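Local coordinates for CG14704 protein (Drosophila melanogaster, PDB 1OHT) that hydrolyses the amide bond joining N-acetylmuramic acid to L-alanine in bacterial peptidoglycan, using zinc, and probably acts as a scavenger that turns active peptidoglycan into inactive fragments, at residues Y38-H43 with G98-K103; G115-E120 with G163-E168; R71-I76 with T90-N95. All coordinates share one frame; numbering follows the deposited sequence.

Overall arrangement
After the short strand 15-16, the chain enters strand 36-43 of the mixed sheet, whose Y38-H43 part waits some 55 residues for its partner. Interaction 3 closes within that interval: the loop leaving helix 53-70 meets the segment that follows strand 88-90, with the strands 80-82 and 88-90 between them. Interaction 1 then closes the larger loop around it as G98-K103 returns to the zinc-bearing strand; the two contacts touch where Ala99 packs on Arg92 and Trp73. Interaction 2 comes later in series, joining the loop after strand 108-113 to helix 163-169. It abuts interaction 1 through His43 and Trp117, whereas interactions 2 and 3 lie on opposite sides of the chain's centre.

Interaction 1: residues Y38-H43 with G98-K103; sequences YVIIHH and GAHAPK. With ZN (zinc ion), chain B; EDO (1,2-ethanediol), chain D.
His42 and His100 meet rim to rim beside the zinc ion, their ring planes turned 81° against each other. His100 ND1 lies in the plane of the His42 ring, at its edge, and comes within 2.7 Å of His42 NE2. The other ring nitrogen of His42 holds the metal: ND1 binds the zinc ion at 2.2 Å, and His152 and Cys160 supply further ligands. The crossing depends on His100, whose CG sits between its own backbone N and carbonyl carbon (chi1 63°), which turns the ring in toward the strand. Ile40, two residues before His42 on the same strand, also faces the loop; its CG1 reaches the edge of the His100 ring, 3.9 Å from CE1, and lies 4.3 Å from Ala101 CB. All four touching residues are buried, and Asn105 fixes the loop by accepting from the backbone N of both His100 and Ala101. Packing is looser farther along the loop, where Pro102 and Lys103 are exposed and do not touch the strand. At the end of the strand His43 NE2 shares a hydrogen bond of 2.6 Å with O1 of a 1,2-ethanediol, probably from the crystallisation liquor. A strand lying between 108-113 and 147-151 that presents a metal-binding histidine, with a loop laid over it, marks the zinc site of the N-acetylmuramoyl-L-alanine amidase 2 family, to which peptidoglycan-recognition proteins belong.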
loop_
_atom_site.group_PDB
_atom_site.type_symbol
_atom_site.label_atom_id
_atom_site.label_comp_id
_atom_site.label_asym_id
_atom_site.label_seq_id
_atom_site.Cartn_x
_atom_site.Cartn_y
_atom_site.Cartn_z
ATOM N N TYR A 38 -7.229 7.397 -6.326
ATOM C CA TYR A 38 -6.029 6.667 -6.739
ATOM C C TYR A 38 -5.662 5.514 -5.818
ATOM O O TYR A 38 -5.924 5.558 -4.614
ATOM C CB TYR A 38 -4.810 7.623 -6.777
ATOM C CG TYR A 38 -4.847 8.667 -7.878
ATOM C CD1 TYR A 38 -5.320 9.972 -7.639
ATOM C CD2 TYR A 38 -4.482 8.324 -9.185
ATOM C CE1 TYR A 38 -5.435 10.896 -8.682
ATOM C CE2 TYR A 38 -4.599 9.240 -10.233
ATOM C CZ TYR A 38 -5.073 10.512 -9.984
ATOM O OH TYR A 38 -5.217 11.375 -11.052
ATOM N N VAL A 39 -5.029 4.497 -6.388
ATOM C CA VAL A 39 -4.517 3.371 -5.600
ATOM C C VAL A 39 -3.027 3.320 -6.036
ATOM O O VAL A 39 -2.714 3.272 -7.251
ATOM C CB VAL A 39 -5.249 2.063 -5.932
ATOM C CG1 VAL A 39 -4.575 0.913 -5.239
ATOM C CG2 VAL A 39 -6.732 2.176 -5.544
ATOM N N ILE A 40 -2.114 3.398 -5.069
ATOM C CA ILE A 40 -0.687 3.387 -5.406
ATOM C C ILE A 40 -0.070 2.154 -4.785
ATOM O O ILE A 40 -0.120 1.956 -3.552
ATOM C CB ILE A 40 0.134 4.585 -4.817
ATOM C CG1 ILE A 40 -0.547 5.948 -5.020
ATOM C CG2 ILE A 40 1.538 4.568 -5.414
ATOM C CD1 ILE A 40 -0.758 6.380 -6.374
ATOM N N ILE A 41 0.582 1.360 -5.638
ATOM C CA ILE A 41 1.218 0.125 -5.204
ATOM C C ILE A 41 2.686 0.310 -4.932
ATOM O O ILE A 41 3.396 0.960 -5.726
ATOM C CB ILE A 41 1.066 -0.965 -6.271
ATOM C CG1 ILE A 41 -0.421 -1.128 -6.634
ATOM C CG2 ILE A 41 1.672 -2.255 -5.776
ATOM C CD1 ILE A 41 -1.313 -1.419 -5.395
ATOM N N HIS A 42 3.144 -0.265 -3.814
ATOM C CA HIS A 42 4.543 -0.198 -3.434
ATOM C C HIS A 42 4.980 -1.598 -3.024
ATOM O O HIS A 42 4.137 -2.489 -2.811
ATOM C CB HIS A 42 4.746 0.652 -2.161
ATOM C CG HIS A 42 4.133 2.020 -2.217
ATOM N ND1 HIS A 42 4.806 3.117 -2.703
ATOM C CD2 HIS A 42 2.936 2.480 -1.782
ATOM C CE1 HIS A 42 4.063 4.195 -2.554
ATOM N NE2 HIS A 42 2.922 3.834 -1.998
ATOM N N HIS A 43 6.303 -1.778 -2.920
ATOM C CA HIS A 43 6.865 -2.980 -2.309
ATOM C C HIS A 43 7.717 -2.361 -1.184
ATOM O O HIS A 43 7.971 -1.125 -1.184
ATOM C CB HIS A 43 7.654 -3.882 -3.272
ATOM C CG HIS A 43 9.033 -3.396 -3.628
ATOM N ND1 HIS A 43 9.958 -4.220 -4.228
ATOM C CD2 HIS A 43 9.593 -2.166 -3.593
ATOM C CE1 HIS A 43 11.028 -3.525 -4.558
ATOM N NE2 HIS A 43 10.833 -2.273 -4.184
ATOM N N GLY A 98 -1.539 9.860 3.716
ATOM C CA GLY A 98 -0.369 9.032 3.929
ATOM C C GLY A 98 0.977 9.729 3.731
ATOM O O GLY A 98 1.065 10.948 3.608
ATOM N N ALA A 99 2.046 8.938 3.724
ATOM C CA ALA A 99 3.381 9.464 3.464
ATOM C C ALA A 99 4.099 8.341 2.719
ATOM O O ALA A 99 5.036 7.727 3.230
ATOM C CB ALA A 99 4.115 9.807 4.779
ATOM N N HIS A 100 3.643 8.088 1.503
ATOM C CA HIS A 100 4.208 7.041 0.642
ATOM C C HIS A 100 4.263 7.536 -0.820
ATOM O O HIS A 100 4.919 6.931 -1.678
ATOM C CB HIS A 100 3.285 5.805 0.732
ATOM C CG HIS A 100 1.901 6.071 0.220
ATOM N ND1 HIS A 100 1.580 6.001 -1.117
ATOM C CD2 HIS A 100 0.771 6.459 0.856
ATOM C CE1 HIS A 100 0.314 6.343 -1.284
ATOM N NE2 HIS A 100 -0.200 6.620 -0.102
ATOM N N ALA A 101 3.514 8.590 -1.136
ATOM C CA ALA A 101 3.555 9.102 -2.491
ATOM C C ALA A 101 3.265 10.596 -2.584
ATOM O O ALA A 101 2.120 11.019 -2.586
ATOM C CB ALA A 101 2.599 8.307 -3.406
ATOM N N PRO A 102 4.330 11.416 -2.638
ATOM C CA PRO A 102 4.228 12.878 -2.739
ATOM C C PRO A 102 3.221 13.297 -3.812
ATOM O O PRO A 102 3.236 12.776 -4.929
ATOM C CB PRO A 102 5.653 13.296 -3.091
ATOM C CG PRO A 102 6.479 12.300 -2.320
ATOM C CD PRO A 102 5.735 10.989 -2.556
ATOM N N LYS A 103 2.343 14.225 -3.440
ATOM C CA LYS A 103 1.294 14.752 -4.310
ATOM C C LYS A 103 0.075 13.822 -4.396
ATOM O O LYS A 103 -0.940 14.174 -5.014
ATOM C CB LYS A 103 1.849 15.028 -5.715
ATOM C CG LYS A 103 2.958 16.102 -5.756
ATOM C CD LYS A 103 2.355 17.508 -5.859
ATOM C CE LYS A 103 3.419 18.601 -5.972
ATOM N NZ LYS A 103 4.445 18.285 -7.007
HETATM ZN ZN ZN B . 6.958 2.911 -2.960
HETATM C C1 EDO D . 13.278 0.192 -5.048
HETATM O O1 EDO D . 12.285 -0.075 -4.086
HETATM C C2 EDO D . 13.816 1.574 -4.785
HETATM O O2 EDO D . 13.126 2.106 -3.671
#

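Interaction 2: residues G115-E120 with G163-E168; sequences GDWRTE and GRLFAE
Leu165 lays its side chain against the root of Trp117, the two CB atoms 3.7 Å apart. With its CG anti to the backbone N (chi1 -160°), the leucine brings CD1 obliquely up to the indole, 3.8 Å from Trp117 CD1. Trp117 has its own CG anti to the carbonyl carbon, and Gly115 C lies over one face of its indole, offset toward the rim. The backbone joins the segments too: Leu165 N donates to Trp117 O at 3.2 Å and Arg164 N to Arg118 O at 2.6 Å. Arg164 CG, set anti to the backbone N (chi1 -171°), lies 3.2 Å from Thr119 O, and the bend at chi2 (70°) then directs CD and the guanidinium; a water links Thr119 O to Arg164 NE, weakly on the arginine side. Within the loop, Arg118 grips Asp116 side-on, NE to OD1 and NH2 to OD2 (2.7 Å), while Arg118 N reaches OD1 from the opposite face of the carboxylate, forming an Asx turn. Trp117 also packs on Met126 of helix 124-139, and Leu165 on Ile41 and His43 of strand 36-43, so the first turn of helix 163-169 sits between the loop after strand 108-113 and the zinc-binding strand.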
loop_
_atom_site.group_PDB
_atom_site.type_symbol
_atom_site.label_atom_id
_atom_site.label_comp_id
_atom_site.label_asym_id
_atom_site.label_seq_id
_atom_site.Cartn_x
_atom_site.Cartn_y
_atom_site.Cartn_z
ATOM N N GLY A 115 8.129 -7.086 1.013
ATOM C CA GLY A 115 9.128 -7.874 0.306
ATOM C C GLY A 115 9.766 -7.080 -0.828
ATOM O O GLY A 115 9.345 -5.943 -1.124
ATOM N N ASP A 116 10.778 -7.678 -1.460
ATOM C CA ASP A 116 11.508 -7.071 -2.581
ATOM C C ASP A 116 10.985 -7.767 -3.832
ATOM O O ASP A 116 11.210 -8.952 -4.014
ATOM C CB ASP A 116 13.014 -7.314 -2.383
ATOM C CG ASP A 116 13.856 -7.069 -3.664
ATOM O OD1 ASP A 116 13.405 -6.378 -4.609
ATOM O OD2 ASP A 116 14.997 -7.590 -3.690
ATOM N N TRP A 117 10.277 -7.032 -4.678
ATOM C CA TRP A 117 9.679 -7.613 -5.856
ATOM C C TRP A 117 10.216 -7.087 -7.170
ATOM O O TRP A 117 9.501 -7.021 -8.172
ATOM C CB TRP A 117 8.159 -7.411 -5.791
ATOM C CG TRP A 117 7.590 -7.933 -4.491
ATOM C CD1 TRP A 117 7.022 -7.203 -3.472
ATOM C CD2 TRP A 117 7.623 -9.287 -4.043
ATOM N NE1 TRP A 117 6.718 -8.013 -2.421
ATOM C CE2 TRP A 117 7.065 -9.304 -2.735
ATOM C CE3 TRP A 117 8.067 -10.486 -4.613
ATOM C CZ2 TRP A 117 6.937 -10.492 -1.981
ATOM C CZ3 TRP A 117 7.940 -11.678 -3.862
ATOM C CH2 TRP A 117 7.376 -11.663 -2.561
ATOM N N ARG A 118 11.462 -6.670 -7.167
ATOM C CA ARG A 118 12.044 -6.202 -8.406
ATOM C C ARG A 118 12.060 -7.319 -9.461
ATOM O O ARG A 118 11.652 -7.098 -10.599
ATOM C CB ARG A 118 13.466 -5.712 -8.168
ATOM C CG ARG A 118 13.566 -4.381 -7.423
ATOM C CD ARG A 118 15.014 -4.081 -7.026
ATOM N NE ARG A 118 15.497 -5.068 -6.077
ATOM C CZ ARG A 118 16.678 -5.679 -6.157
ATOM N NH1 ARG A 118 17.516 -5.398 -7.160
ATOM N NH2 ARG A 118 17.010 -6.580 -5.241
ATOM N N THR A 119 12.471 -8.526 -9.086
ATOM C CA THR A 119 12.550 -9.626 -10.060
ATOM C C THR A 119 11.604 -10.823 -9.823
ATOM O O THR A 119 11.060 -11.395 -10.760
ATOM C CB THR A 119 13.988 -10.130 -10.116
ATOM O OG1 THR A 119 14.392 -10.543 -8.814
ATOM C CG2 THR A 119 14.919 -9.000 -10.562
ATOM N N GLU A 120 11.425 -11.187 -8.560
ATOM C CA GLU A 120 10.546 -12.264 -8.161
ATOM C C GLU A 120 9.091 -11.752 -8.148
ATOM O O GLU A 120 8.829 -10.606 -7.783
ATOM C CB GLU A 120 10.950 -12.710 -6.753
ATOM C CG GLU A 120 10.424 -14.033 -6.348
ATOM C CD GLU A 120 10.856 -15.114 -7.311
ATOM O OE1 GLU A 120 12.009 -15.050 -7.818
ATOM O OE2 GLU A 120 10.034 -16.022 -7.542
ATOM N N GLY A 163 10.466 -3.962 -10.661
ATOM C CA GLY A 163 10.105 -4.208 -12.053
ATOM C C GLY A 163 9.090 -5.328 -12.231
ATOM O O GLY A 163 8.119 -5.137 -12.959
ATOM N N ARG A 164 9.291 -6.469 -11.560
ATOM C CA ARG A 164 8.386 -7.621 -11.719
ATOM C C ARG A 164 6.981 -7.329 -11.194
ATOM O O ARG A 164 5.995 -7.663 -11.844
ATOM C CB ARG A 164 8.955 -8.884 -11.025
ATOM C CG ARG A 164 8.176 -10.172 -11.321
ATOM C CD ARG A 164 8.360 -10.639 -12.791
ATOM N NE ARG A 164 7.402 -11.679 -13.188
ATOM C CZ ARG A 164 6.129 -11.455 -13.564
ATOM N NH1 ARG A 164 5.618 -10.214 -13.607
ATOM N NH2 ARG A 164 5.349 -12.483 -13.915
ATOM N N LEU A 165 6.881 -6.701 -10.024
ATOM C CA LEU A 165 5.558 -6.369 -9.463
ATOM C C LEU A 165 4.888 -5.309 -10.356
ATOM O O LEU A 165 3.652 -5.289 -10.539
ATOM C CB LEU A 165 5.718 -5.815 -8.042
ATOM C CG LEU A 165 4.506 -5.843 -7.118
ATOM C CD1 LEU A 165 4.835 -5.135 -5.797
ATOM C CD2 LEU A 165 3.351 -5.194 -7.772
ATOM N N PHE A 166 5.697 -4.417 -10.922
ATOM C CA PHE A 166 5.122 -3.376 -11.772
ATOM C C PHE A 166 4.548 -4.026 -13.044
ATOM O O PHE A 166 3.461 -3.675 -13.505
ATOM C CB PHE A 166 6.176 -2.326 -12.133
ATOM C CG PHE A 166 5.612 -1.152 -12.875
ATOM C CD1 PHE A 166 4.765 -0.245 -12.225
ATOM C CD2 PHE A 166 5.845 -0.995 -14.240
ATOM C CE1 PHE A 166 4.142 0.805 -12.926
ATOM C CE2 PHE A 166 5.226 0.058 -14.967
ATOM C CZ PHE A 166 4.371 0.954 -14.304
ATOM N N ALA A 167 5.268 -4.977 -13.625
ATOM C CA ALA A 167 4.726 -5.617 -14.813
ATOM C C ALA A 167 3.424 -6.321 -14.397
ATOM O O ALA A 167 2.431 -6.280 -15.130
ATOM C CB ALA A 167 5.720 -6.604 -15.403
ATOM N N GLU A 168 3.402 -6.944 -13.223
ATOM C CA GLU A 168 2.172 -7.589 -12.801
ATOM C C GLU A 168 1.007 -6.591 -12.626
ATOM O O GLU A 168 -0.095 -6.828 -13.115
ATOM C CB GLU A 168 2.367 -8.341 -11.486
ATOM C CG GLU A 168 1.036 -8.666 -10.759
ATOM C CD GLU A 168 0.238 -9.771 -11.432
ATOM O OE1 GLU A 168 0.854 -10.519 -12.225
ATOM O OE2 GLU A 168 -0.986 -9.908 -11.143
HETATM O O HOH W 1 9.318 -13.475 -12.191
#

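Interaction 3: residues R71-I76 with T90-N95; sequences RGWNDI and TGRGFN. With EDO (1,2-ethanediol), chain C.
The guanidinium of Arg92 meets its partners around its rim, with Asp75 O, Ile76 O, CB of Trp73 and O1 of a bound 1,2-ethanediol all at the edge. The Trp73 indole has the CD of Arg71 over one face, offset toward the rim, while Asp75 O lies in plane at its edge; Arg92 NH2 approaches this ring obliquely. Two backbone carbonyls take up the arginine. NE donates to Ile76 O at 2.9 Å, a nearly straight bond (168°) that stays in the guanidinium plane though it arrives from above the carbonyl's own plane. NH2 reaches Asp75 O at 3.1 Å, more bent and again from above the carbonyl. The side chain can bridge this distance because it runs extended from CG to NE. Its other N-H groups hold the diol, probably from the crystallisation liquor: NH1 donates to O1 at 3.0 Å and NH2 to O2, which also accepts from Asn74 N. NH1 serves Ile97 O as well.

Asp75 and Arg92 slide past each other with carboxylate and guanidinium planes only 16° apart, but they form no salt bridge; Asp75 OD2 lies 3.7 Å from Arg92 CG and is paired instead with Arg18. Next to this, Ile76 CG2 rests 3.9 Å from Gly91 CA, close quarters in which a side chain on the glycine would be tight. A leucine in place of Arg92 would probably leave the carbonyls of Asp75 and Ile76 without these donors, and the two loops less firmly joined. An arginine spanning backbone carbonyls thus ties the loop after helix 53-70 to the segment following strand 88-90 in this amidase fold, close to Tyr78, inferred to be essential for coordinating the zinc hydrate.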
loop_
_atom_site.group_PDB
_atom_site.type_symbol
_atom_site.label_atom_id
_atom_site.label_comp_id
_atom_site.label_asym_id
_atom_site.label_seq_id
_atom_site.Cartn_x
_atom_site.Cartn_y
_atom_site.Cartn_z
ATOM N N ARG A 71 12.330 8.415 10.706
ATOM C CA ARG A 71 12.037 9.462 9.727
ATOM C C ARG A 71 11.191 10.569 10.346
ATOM O O ARG A 71 10.907 11.596 9.721
ATOM C CB ARG A 71 11.345 8.867 8.499
ATOM C CG ARG A 71 12.320 8.245 7.515
ATOM C CD ARG A 71 11.617 7.703 6.300
ATOM N NE ARG A 71 12.557 7.015 5.422
ATOM C CZ ARG A 71 12.230 6.386 4.290
ATOM N NH1 ARG A 71 10.973 6.341 3.872
ATOM N NH2 ARG A 71 13.166 5.802 3.563
ATOM N N GLY A 72 10.798 10.360 11.592
ATOM C CA GLY A 72 9.997 11.347 12.284
ATOM C C GLY A 72 8.708 11.661 11.553
ATOM O O GLY A 72 8.433 12.841 11.255
ATOM N N TRP A 73 7.943 10.611 11.222
ATOM C CA TRP A 73 6.642 10.775 10.561
ATOM C C TRP A 73 5.597 10.436 11.607
ATOM O O TRP A 73 5.896 9.801 12.626
ATOM C CB TRP A 73 6.436 9.791 9.386
ATOM C CG TRP A 73 7.322 9.944 8.185
ATOM C CD1 TRP A 73 8.119 11.005 7.872
ATOM C CD2 TRP A 73 7.413 9.031 7.078
ATOM N NE1 TRP A 73 8.696 10.819 6.636
ATOM C CE2 TRP A 73 8.280 9.617 6.126
ATOM C CE3 TRP A 73 6.842 7.778 6.801
ATOM C CZ2 TRP A 73 8.590 8.995 4.911
ATOM C CZ3 TRP A 73 7.147 7.152 5.594
ATOM C CH2 TRP A 73 8.016 7.767 4.661
ATOM N N ASN A 74 4.363 10.814 11.337
ATOM C CA ASN A 74 3.287 10.528 12.273
ATOM C C ASN A 74 2.990 9.045 12.456
ATOM O O ASN A 74 2.516 8.646 13.504
ATOM C CB ASN A 74 2.003 11.208 11.804
ATOM C CG ASN A 74 2.124 12.698 11.769
ATOM O OD1 ASN A 74 1.171 13.393 11.416
ATOM N ND2 ASN A 74 3.302 13.213 12.123
ATOM N N ASP A 75 3.284 8.224 11.446
ATOM C CA ASP A 75 2.929 6.800 11.510
ATOM C C ASP A 75 3.600 6.086 10.327
ATOM O O ASP A 75 4.317 6.714 9.532
ATOM C CB ASP A 75 1.404 6.729 11.368
ATOM C CG ASP A 75 0.810 5.363 11.692
ATOM O OD1 ASP A 75 1.473 4.499 12.297
ATOM O OD2 ASP A 75 -0.376 5.168 11.345
ATOM N N ILE A 76 3.370 4.783 10.215
ATOM C CA ILE A 76 3.904 4.028 9.090
ATOM C C ILE A 76 3.318 4.774 7.871
ATOM O O ILE A 76 2.151 5.186 7.882
ATOM C CB ILE A 76 3.417 2.568 9.148
ATOM C CG1 ILE A 76 4.187 1.732 8.124
ATOM C CG2 ILE A 76 1.874 2.491 8.915
ATOM C CD1 ILE A 76 3.868 0.258 8.236
ATOM N N THR A 90 -3.769 -3.264 8.508
ATOM C CA THR A 90 -4.163 -1.858 8.527
ATOM C C THR A 90 -3.012 -0.932 8.917
ATOM O O THR A 90 -2.376 -1.123 9.949
ATOM C CB THR A 90 -5.396 -1.616 9.470
ATOM O OG1 THR A 90 -6.508 -2.367 8.973
ATOM C CG2 THR A 90 -5.817 -0.126 9.475
ATOM N N GLY A 91 -2.748 0.052 8.058
ATOM C CA GLY A 91 -1.703 1.029 8.304
ATOM C C GLY A 91 -2.483 2.280 8.652
ATOM O O GLY A 91 -3.354 2.218 9.498
ATOM N N ARG A 92 -2.203 3.403 8.017
ATOM C CA ARG A 92 -2.991 4.604 8.296
ATOM C C ARG A 92 -4.468 4.410 7.944
ATOM O O ARG A 92 -5.294 5.193 8.381
ATOM C CB ARG A 92 -2.467 5.798 7.492
ATOM C CG ARG A 92 -1.079 6.196 7.890
ATOM C CD ARG A 92 -0.651 7.544 7.367
ATOM N NE ARG A 92 0.772 7.710 7.628
ATOM C CZ ARG A 92 1.433 8.857 7.621
ATOM N NH1 ARG A 92 0.814 10.010 7.363
ATOM N NH2 ARG A 92 2.724 8.836 7.895
ATOM N N GLY A 93 -4.798 3.402 7.128
ATOM C CA GLY A 93 -6.195 3.162 6.749
ATOM C C GLY A 93 -6.812 4.081 5.679
ATOM O O GLY A 93 -6.150 4.971 5.132
ATOM N N PHE A 94 -8.091 3.866 5.373
ATOM C CA PHE A 94 -8.780 4.672 4.365
ATOM C C PHE A 94 -9.001 6.134 4.746
ATOM O O PHE A 94 -9.198 6.460 5.907
ATOM C CB PHE A 94 -10.131 4.058 4.030
ATOM C CG PHE A 94 -10.042 2.753 3.306
ATOM C CD1 PHE A 94 -10.509 1.596 3.897
ATOM C CD2 PHE A 94 -9.476 2.686 2.040
ATOM C CE1 PHE A 94 -10.413 0.377 3.240
ATOM C CE2 PHE A 94 -9.375 1.470 1.369
ATOM C CZ PHE A 94 -9.840 0.322 1.962
ATOM N N ASN A 95 -8.991 7.002 3.745
ATOM C CA ASN A 95 -9.194 8.430 3.949
ATOM C C ASN A 95 -8.286 9.121 4.958
ATOM O O ASN A 95 -8.692 10.101 5.575
ATOM C CB ASN A 95 -10.660 8.714 4.316
ATOM C CG ASN A 95 -11.587 8.491 3.153
ATOM O OD1 ASN A 95 -12.068 7.389 2.940
ATOM N ND2 ASN A 95 -11.813 9.537 2.363
HETATM C C1 EDO C . 3.304 13.571 7.499
HETATM O O1 EDO C . 2.355 12.571 7.116
HETATM C C2 EDO C . 4.334 12.894 8.383
HETATM O O2 EDO C . 3.971 11.518 8.507
#